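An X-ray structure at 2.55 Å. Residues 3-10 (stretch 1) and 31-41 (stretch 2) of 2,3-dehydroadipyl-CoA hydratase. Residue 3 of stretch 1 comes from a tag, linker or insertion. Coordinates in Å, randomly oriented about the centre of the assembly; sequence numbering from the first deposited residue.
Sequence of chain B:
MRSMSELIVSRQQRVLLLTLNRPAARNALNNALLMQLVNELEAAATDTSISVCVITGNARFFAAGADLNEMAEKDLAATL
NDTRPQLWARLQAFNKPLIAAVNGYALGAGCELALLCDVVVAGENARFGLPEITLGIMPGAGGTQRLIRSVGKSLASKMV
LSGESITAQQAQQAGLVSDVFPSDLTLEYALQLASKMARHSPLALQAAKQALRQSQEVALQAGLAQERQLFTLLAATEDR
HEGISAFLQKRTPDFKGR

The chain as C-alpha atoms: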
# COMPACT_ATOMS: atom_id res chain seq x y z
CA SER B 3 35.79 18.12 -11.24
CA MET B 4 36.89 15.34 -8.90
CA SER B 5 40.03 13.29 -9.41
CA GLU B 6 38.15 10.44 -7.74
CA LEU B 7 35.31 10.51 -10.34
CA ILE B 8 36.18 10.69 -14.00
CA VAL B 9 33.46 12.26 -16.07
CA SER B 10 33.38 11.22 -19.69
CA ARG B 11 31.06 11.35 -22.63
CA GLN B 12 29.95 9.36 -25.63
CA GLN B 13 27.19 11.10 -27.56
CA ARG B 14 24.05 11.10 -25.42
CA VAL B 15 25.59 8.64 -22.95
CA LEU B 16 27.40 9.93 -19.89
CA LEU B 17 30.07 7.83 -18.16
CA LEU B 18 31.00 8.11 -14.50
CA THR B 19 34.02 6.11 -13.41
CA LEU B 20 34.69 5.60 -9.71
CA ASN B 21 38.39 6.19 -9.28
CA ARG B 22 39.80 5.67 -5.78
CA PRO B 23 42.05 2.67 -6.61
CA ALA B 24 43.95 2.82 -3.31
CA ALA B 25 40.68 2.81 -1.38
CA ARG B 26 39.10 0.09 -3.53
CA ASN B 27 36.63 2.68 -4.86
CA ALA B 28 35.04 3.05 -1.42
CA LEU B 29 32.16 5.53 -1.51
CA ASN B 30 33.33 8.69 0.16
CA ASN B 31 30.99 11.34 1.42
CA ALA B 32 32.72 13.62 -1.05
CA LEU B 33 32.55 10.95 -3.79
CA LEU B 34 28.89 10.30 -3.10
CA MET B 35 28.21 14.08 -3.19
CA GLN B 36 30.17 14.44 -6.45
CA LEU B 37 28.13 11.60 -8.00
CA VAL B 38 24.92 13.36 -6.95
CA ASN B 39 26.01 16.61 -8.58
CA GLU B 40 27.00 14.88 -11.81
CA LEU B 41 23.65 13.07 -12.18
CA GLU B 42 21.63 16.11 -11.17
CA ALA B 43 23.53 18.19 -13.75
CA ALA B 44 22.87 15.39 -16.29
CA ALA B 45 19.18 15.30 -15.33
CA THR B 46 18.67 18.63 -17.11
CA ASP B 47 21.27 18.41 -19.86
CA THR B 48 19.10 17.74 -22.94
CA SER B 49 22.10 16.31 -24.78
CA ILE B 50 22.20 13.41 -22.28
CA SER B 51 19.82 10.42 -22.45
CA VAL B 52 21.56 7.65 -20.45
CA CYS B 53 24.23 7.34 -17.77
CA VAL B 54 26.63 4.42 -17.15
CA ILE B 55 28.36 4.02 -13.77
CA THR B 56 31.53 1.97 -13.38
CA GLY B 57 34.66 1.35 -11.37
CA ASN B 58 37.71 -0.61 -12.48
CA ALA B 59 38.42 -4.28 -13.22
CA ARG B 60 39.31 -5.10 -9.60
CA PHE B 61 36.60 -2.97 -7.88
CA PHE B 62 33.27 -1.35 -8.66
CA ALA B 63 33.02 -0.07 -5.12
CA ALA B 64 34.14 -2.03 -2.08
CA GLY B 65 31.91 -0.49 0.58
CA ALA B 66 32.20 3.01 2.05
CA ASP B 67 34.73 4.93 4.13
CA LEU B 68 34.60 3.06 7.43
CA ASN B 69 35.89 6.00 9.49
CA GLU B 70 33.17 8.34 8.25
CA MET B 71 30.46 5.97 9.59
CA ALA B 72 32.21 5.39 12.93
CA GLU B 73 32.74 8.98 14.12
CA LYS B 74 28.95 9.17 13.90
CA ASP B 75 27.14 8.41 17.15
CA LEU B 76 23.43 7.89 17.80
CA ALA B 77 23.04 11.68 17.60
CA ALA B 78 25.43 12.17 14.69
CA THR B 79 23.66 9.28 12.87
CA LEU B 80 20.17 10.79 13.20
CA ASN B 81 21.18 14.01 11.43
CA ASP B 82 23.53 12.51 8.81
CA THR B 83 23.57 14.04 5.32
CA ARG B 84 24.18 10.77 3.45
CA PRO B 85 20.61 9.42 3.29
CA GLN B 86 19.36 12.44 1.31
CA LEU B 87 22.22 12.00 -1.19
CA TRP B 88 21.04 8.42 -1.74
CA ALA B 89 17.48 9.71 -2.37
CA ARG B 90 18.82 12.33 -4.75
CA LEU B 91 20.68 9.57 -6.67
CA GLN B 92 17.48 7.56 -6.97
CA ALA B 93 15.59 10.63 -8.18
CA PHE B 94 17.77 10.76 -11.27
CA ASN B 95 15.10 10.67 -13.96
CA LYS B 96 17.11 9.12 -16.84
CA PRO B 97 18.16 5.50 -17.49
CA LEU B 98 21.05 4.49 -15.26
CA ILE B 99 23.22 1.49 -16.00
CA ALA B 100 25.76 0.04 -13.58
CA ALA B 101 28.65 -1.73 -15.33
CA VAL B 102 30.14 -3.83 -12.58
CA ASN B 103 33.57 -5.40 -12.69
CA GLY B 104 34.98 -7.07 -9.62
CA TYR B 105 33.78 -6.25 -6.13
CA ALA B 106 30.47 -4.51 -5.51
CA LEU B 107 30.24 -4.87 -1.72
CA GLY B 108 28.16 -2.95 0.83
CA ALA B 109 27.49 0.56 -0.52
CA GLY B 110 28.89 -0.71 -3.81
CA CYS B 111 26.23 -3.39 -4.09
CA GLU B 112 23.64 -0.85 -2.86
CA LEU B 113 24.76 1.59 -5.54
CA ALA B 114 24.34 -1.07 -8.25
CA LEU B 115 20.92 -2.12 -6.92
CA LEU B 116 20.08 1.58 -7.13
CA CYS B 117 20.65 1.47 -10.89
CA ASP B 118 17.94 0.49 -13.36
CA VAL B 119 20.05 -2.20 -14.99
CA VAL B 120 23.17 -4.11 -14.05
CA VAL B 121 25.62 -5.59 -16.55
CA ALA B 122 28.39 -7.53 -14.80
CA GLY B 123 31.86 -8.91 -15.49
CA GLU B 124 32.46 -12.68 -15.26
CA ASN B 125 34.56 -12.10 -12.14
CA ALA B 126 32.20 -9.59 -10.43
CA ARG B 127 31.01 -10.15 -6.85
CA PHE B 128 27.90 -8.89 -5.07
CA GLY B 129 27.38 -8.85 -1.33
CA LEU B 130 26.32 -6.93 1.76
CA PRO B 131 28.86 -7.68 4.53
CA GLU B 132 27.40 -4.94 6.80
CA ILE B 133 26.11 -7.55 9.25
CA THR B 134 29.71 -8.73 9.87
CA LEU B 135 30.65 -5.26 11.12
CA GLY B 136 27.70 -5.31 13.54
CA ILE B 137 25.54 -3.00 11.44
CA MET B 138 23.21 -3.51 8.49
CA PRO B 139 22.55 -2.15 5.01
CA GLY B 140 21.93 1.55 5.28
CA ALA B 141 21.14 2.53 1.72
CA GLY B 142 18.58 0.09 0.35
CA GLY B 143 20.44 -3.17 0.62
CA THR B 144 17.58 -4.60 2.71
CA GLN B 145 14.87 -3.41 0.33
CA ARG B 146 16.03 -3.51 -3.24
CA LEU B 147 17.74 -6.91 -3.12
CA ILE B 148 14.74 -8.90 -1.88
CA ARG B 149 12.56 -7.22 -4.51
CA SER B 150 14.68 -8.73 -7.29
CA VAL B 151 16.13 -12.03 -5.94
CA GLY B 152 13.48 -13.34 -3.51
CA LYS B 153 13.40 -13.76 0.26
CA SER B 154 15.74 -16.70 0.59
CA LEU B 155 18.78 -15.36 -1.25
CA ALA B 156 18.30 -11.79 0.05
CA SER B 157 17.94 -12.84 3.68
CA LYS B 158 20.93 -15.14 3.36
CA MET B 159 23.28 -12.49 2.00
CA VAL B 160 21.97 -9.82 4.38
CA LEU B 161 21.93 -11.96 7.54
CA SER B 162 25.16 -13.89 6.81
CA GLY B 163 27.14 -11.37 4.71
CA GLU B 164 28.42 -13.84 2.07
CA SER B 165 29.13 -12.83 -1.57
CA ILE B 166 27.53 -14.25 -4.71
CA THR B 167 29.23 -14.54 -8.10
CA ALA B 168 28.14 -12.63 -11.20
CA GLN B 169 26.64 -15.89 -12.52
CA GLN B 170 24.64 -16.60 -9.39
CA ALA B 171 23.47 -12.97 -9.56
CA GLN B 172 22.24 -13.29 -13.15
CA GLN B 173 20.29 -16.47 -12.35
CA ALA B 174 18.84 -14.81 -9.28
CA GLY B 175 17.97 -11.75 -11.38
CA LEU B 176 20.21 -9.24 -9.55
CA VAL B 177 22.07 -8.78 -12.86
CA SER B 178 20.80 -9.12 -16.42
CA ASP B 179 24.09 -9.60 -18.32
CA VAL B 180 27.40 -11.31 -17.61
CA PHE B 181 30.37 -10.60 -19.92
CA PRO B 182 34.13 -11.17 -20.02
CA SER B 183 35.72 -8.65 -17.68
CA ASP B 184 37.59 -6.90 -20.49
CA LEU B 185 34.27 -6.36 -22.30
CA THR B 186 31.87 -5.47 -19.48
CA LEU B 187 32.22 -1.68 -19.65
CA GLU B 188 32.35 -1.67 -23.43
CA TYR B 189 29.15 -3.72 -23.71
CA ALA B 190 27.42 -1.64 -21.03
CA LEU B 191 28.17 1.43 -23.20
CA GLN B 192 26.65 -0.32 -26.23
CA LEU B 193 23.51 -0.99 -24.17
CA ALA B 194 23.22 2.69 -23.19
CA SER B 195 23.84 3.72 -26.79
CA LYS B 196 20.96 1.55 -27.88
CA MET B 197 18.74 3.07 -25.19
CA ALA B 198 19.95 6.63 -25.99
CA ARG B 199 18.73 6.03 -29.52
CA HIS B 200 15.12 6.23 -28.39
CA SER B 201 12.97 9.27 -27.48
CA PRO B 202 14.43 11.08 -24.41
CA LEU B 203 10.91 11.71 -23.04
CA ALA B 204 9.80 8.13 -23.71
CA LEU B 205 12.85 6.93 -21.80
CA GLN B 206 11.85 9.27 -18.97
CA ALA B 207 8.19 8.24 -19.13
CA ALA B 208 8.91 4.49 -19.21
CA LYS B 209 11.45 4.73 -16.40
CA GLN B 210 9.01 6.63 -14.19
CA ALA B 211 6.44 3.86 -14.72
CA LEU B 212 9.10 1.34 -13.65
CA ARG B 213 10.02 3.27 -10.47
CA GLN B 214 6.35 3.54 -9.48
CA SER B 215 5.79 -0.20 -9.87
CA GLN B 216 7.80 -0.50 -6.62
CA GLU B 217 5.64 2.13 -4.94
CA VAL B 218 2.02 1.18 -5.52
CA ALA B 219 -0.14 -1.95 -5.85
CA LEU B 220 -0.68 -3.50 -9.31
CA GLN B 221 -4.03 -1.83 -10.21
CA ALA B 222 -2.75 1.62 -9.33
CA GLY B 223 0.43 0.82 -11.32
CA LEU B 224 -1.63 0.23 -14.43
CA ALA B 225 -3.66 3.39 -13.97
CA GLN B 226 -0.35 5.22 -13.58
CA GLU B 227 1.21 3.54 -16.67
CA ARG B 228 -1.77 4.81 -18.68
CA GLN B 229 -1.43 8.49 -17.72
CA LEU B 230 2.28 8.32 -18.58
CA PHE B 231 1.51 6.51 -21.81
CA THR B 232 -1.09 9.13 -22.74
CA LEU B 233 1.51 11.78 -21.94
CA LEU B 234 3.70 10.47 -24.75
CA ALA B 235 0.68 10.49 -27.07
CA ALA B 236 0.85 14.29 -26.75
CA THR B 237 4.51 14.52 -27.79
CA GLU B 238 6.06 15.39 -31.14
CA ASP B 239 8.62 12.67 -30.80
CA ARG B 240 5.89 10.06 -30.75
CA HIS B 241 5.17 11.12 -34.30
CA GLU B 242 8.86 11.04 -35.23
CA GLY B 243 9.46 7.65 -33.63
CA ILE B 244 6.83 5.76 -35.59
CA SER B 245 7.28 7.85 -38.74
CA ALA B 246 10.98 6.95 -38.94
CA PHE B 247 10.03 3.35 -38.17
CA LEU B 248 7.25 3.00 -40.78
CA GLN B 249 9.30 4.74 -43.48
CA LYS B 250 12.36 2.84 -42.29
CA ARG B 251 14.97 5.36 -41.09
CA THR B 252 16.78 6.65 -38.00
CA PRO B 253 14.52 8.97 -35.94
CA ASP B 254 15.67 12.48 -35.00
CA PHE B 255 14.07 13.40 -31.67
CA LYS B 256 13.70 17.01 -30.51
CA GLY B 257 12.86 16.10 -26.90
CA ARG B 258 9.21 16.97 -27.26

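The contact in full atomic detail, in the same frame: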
# COMPACT_ATOMS: atom_id res chain seq x y z
N SER B 3 35.13 17.24 -12.21
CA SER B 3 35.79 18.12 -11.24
C SER B 3 36.34 17.38 -10.03
O SER B 3 36.80 18.02 -9.08
CB SER B 3 34.87 19.26 -10.77
OG SER B 3 33.51 18.84 -10.66
N MET B 4 36.31 16.05 -10.04
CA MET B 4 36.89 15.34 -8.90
C MET B 4 37.84 14.25 -9.37
O MET B 4 37.48 13.45 -10.25
CB MET B 4 35.76 14.78 -8.03
CG MET B 4 36.14 14.01 -6.77
SD MET B 4 35.01 14.58 -5.49
CE MET B 4 35.61 13.43 -4.19
N SER B 5 39.07 14.23 -8.85
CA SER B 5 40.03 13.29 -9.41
C SER B 5 39.43 11.92 -9.22
O SER B 5 39.56 11.08 -10.12
CB SER B 5 41.42 13.36 -8.77
OG SER B 5 42.29 12.42 -9.46
N GLU B 6 38.73 11.74 -8.10
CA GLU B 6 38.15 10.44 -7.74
C GLU B 6 36.95 10.00 -8.60
O GLU B 6 36.47 8.89 -8.44
CB GLU B 6 37.79 10.43 -6.25
N LEU B 7 36.47 10.85 -9.51
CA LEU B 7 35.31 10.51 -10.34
C LEU B 7 35.46 11.05 -11.74
O LEU B 7 35.17 12.21 -11.98
CB LEU B 7 34.02 11.07 -9.74
CG LEU B 7 32.75 10.68 -10.50
CD1 LEU B 7 32.58 9.16 -10.49
CD2 LEU B 7 31.51 11.35 -9.92
N ILE B 8 35.92 10.22 -12.66
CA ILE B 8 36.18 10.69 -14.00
C ILE B 8 34.91 10.81 -14.81
O ILE B 8 34.17 9.85 -14.98
CB ILE B 8 37.23 9.85 -14.75
CG1 ILE B 8 38.43 9.54 -13.84
CG2 ILE B 8 37.65 10.55 -16.05
CD1 ILE B 8 39.27 10.76 -13.44
N VAL B 9 34.66 12.01 -15.30
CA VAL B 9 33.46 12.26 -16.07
C VAL B 9 33.83 12.17 -17.53
O VAL B 9 34.77 12.80 -17.97
CB VAL B 9 32.87 13.65 -15.72
CG1 VAL B 9 31.60 13.92 -16.53
CG2 VAL B 9 32.61 13.73 -14.22
N SER B 10 33.08 11.38 -18.28
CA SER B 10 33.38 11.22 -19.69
C SER B 10 32.10 11.05 -20.48
O SER B 10 31.04 10.83 -19.93
CB SER B 10 34.39 10.07 -19.95
OG SER B 10 33.77 8.82 -20.14
N ASN B 31 31.96 10.27 1.35
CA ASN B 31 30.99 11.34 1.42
C ASN B 31 31.18 12.30 0.25
O ASN B 31 30.23 12.63 -0.46
CB ASN B 31 31.19 12.09 2.72
CG ASN B 31 29.91 12.28 3.49
OD1 ASN B 31 28.86 12.56 2.92
ND2 ASN B 31 29.99 12.13 4.81
N ALA B 32 32.41 12.74 0.05
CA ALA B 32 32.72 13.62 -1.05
C ALA B 32 32.42 12.95 -2.38
O ALA B 32 31.86 13.59 -3.26
CB ALA B 32 34.15 14.08 -0.99
N LEU B 33 32.77 11.67 -2.53
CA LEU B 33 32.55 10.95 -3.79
C LEU B 33 31.05 10.81 -4.06
O LEU B 33 30.54 11.19 -5.12
CB LEU B 33 33.23 9.58 -3.77
CG LEU B 33 33.16 8.71 -5.03
CD1 LEU B 33 33.49 9.50 -6.29
CD2 LEU B 33 34.06 7.47 -4.91
N LEU B 34 30.34 10.28 -3.08
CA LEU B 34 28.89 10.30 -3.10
C LEU B 34 28.31 11.67 -3.50
O LEU B 34 27.44 11.73 -4.38
CB LEU B 34 28.37 9.94 -1.72
CG LEU B 34 26.94 9.44 -1.76
CD1 LEU B 34 26.89 8.20 -2.65
CD2 LEU B 34 26.43 9.14 -0.36
N MET B 35 28.77 12.75 -2.88
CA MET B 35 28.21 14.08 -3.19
C MET B 35 28.55 14.51 -4.63
O MET B 35 27.72 15.09 -5.31
CB MET B 35 28.66 15.15 -2.18
CG MET B 35 28.31 16.59 -2.58
SD MET B 35 26.58 17.12 -2.30
CE MET B 35 26.56 17.26 -0.51
N GLN B 36 29.76 14.21 -5.07
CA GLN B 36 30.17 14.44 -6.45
C GLN B 36 29.22 13.74 -7.43
O GLN B 36 28.68 14.38 -8.33
CB GLN B 36 31.61 13.96 -6.68
CG GLN B 36 32.22 14.39 -8.00
CD GLN B 36 32.19 15.90 -8.18
OE1 GLN B 36 32.71 16.65 -7.36
NE2 GLN B 36 31.58 16.36 -9.26
N LEU B 37 29.05 12.43 -7.23
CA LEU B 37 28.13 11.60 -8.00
C LEU B 37 26.73 12.23 -8.09
O LEU B 37 26.13 12.30 -9.17
CB LEU B 37 28.04 10.20 -7.38
CG LEU B 37 27.28 9.11 -8.13
CD1 LEU B 37 28.03 8.75 -9.39
CD2 LEU B 37 27.10 7.88 -7.24
N VAL B 38 26.21 12.68 -6.95
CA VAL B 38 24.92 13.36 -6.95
C VAL B 38 24.93 14.60 -7.84
O VAL B 38 23.95 14.87 -8.54
CB VAL B 38 24.48 13.78 -5.51
CG1 VAL B 38 23.37 14.82 -5.56
CG2 VAL B 38 24.06 12.56 -4.70
N ASN B 39 26.01 15.36 -7.82
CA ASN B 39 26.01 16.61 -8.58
C ASN B 39 26.08 16.33 -10.06
O ASN B 39 25.43 17.01 -10.85
CB ASN B 39 27.12 17.58 -8.13
CG ASN B 39 26.91 18.10 -6.72
OD1 ASN B 39 25.78 18.21 -6.26
ND2 ASN B 39 27.99 18.40 -6.03
N GLU B 40 26.86 15.31 -10.43
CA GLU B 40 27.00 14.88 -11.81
C GLU B 40 25.64 14.46 -12.40
O GLU B 40 25.23 14.95 -13.46
CB GLU B 40 28.00 13.72 -11.92
CG GLU B 40 29.47 14.06 -11.60
CD GLU B 40 30.05 15.09 -12.54
OE1 GLU B 40 29.45 15.39 -13.60
OE2 GLU B 40 31.12 15.63 -12.19
N LEU B 41 24.95 13.54 -11.72
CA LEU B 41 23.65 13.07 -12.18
C LEU B 41 22.57 14.15 -12.18
O LEU B 41 21.73 14.19 -13.08
CB LEU B 41 23.18 11.90 -11.33
CG LEU B 41 24.01 10.63 -11.39
CD1 LEU B 41 23.43 9.63 -10.40
CD2 LEU B 41 24.06 10.07 -12.83

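Stretch 1 opens with a type I beta turn from Met-4 to Leu-7, closed by a backbone hydrogen bond from Leu-7 N to Met-4 O (2.9 Å), and then runs as a strand from Leu-7 to Ser-10. Stretch 2 is helical throughout, with i to i+4 bonds such as Gln-36 N to Ala-32 O (2.8 Å) and Glu-40 N to Gln-36 O (2.9 Å). Strand and helix run nearly parallel: their N-to-C directions differ by 15°, and their axes approach to 10.0 Å. That spacing leaves room for side chains between them, and no clear hydrogen bond crosses the contact. The 450 Å² buried, summed over both sides, comes chiefly from van der Waals packing.

The strand's alternation sorts its residues. Leu-7 and Val-9 direct their CA-to-CB bonds toward the helix, whereas Ile-8 points away and its side chain comes no closer than 8.8 Å. On the helix, Gln-36 and Glu-40 point toward the strand, one turn apart, with Leu-33 beside them.

Leu-7 (chi1 t, chi2 p) has the largest covered area, 81 Å². Its CB lies 3.8 Å from Leu-33 CD1, while its CD2 reaches in among the helical side chains, 3.7 Å from Gln-36 CG, 3.8 Å from Glu-40 CG and 4.4 Å from Leu-37 CD1. The methylene groups of two polar residues thus help to enclose a leucine methyl. Leu-33 starts sideways, but its t, p conformation brings its end nearer, placing CD1 also 3.7 Å from Glu-6 O. The Glu-6 side chain is not modelled beyond CB.

Met-4 extends along the helix. With chi1 and chi3 both t and chi2 between wells at 137°, its CB sits 3.6 Å from Gln-36 CG, and its terminal CE reaches 3.6 Å from Ala-32 CB, one turn earlier. The small alanine side chain meets the thioether's methyl in an apolar contact.

The polar ends gather beside this packing. Gln-36, at t, p with chi3 57°, applies its CG to Met-4 and Leu-7 and carries its amide onward: NE2 donates a weak hydrogen bond to Glu-40 OE2 (3.1 Å, angle 133°). Glu-40 is bent, with chi1 and chi2 both m, which is compatible with this carboxylate contact and also leaves OE2 3.2 Å from Val-9 CG2, a close approach of a charged oxygen to a methyl. Ser-3, a tag residue touching a crystal neighbour, places OG 3.4 Å from Gln-36 NE2.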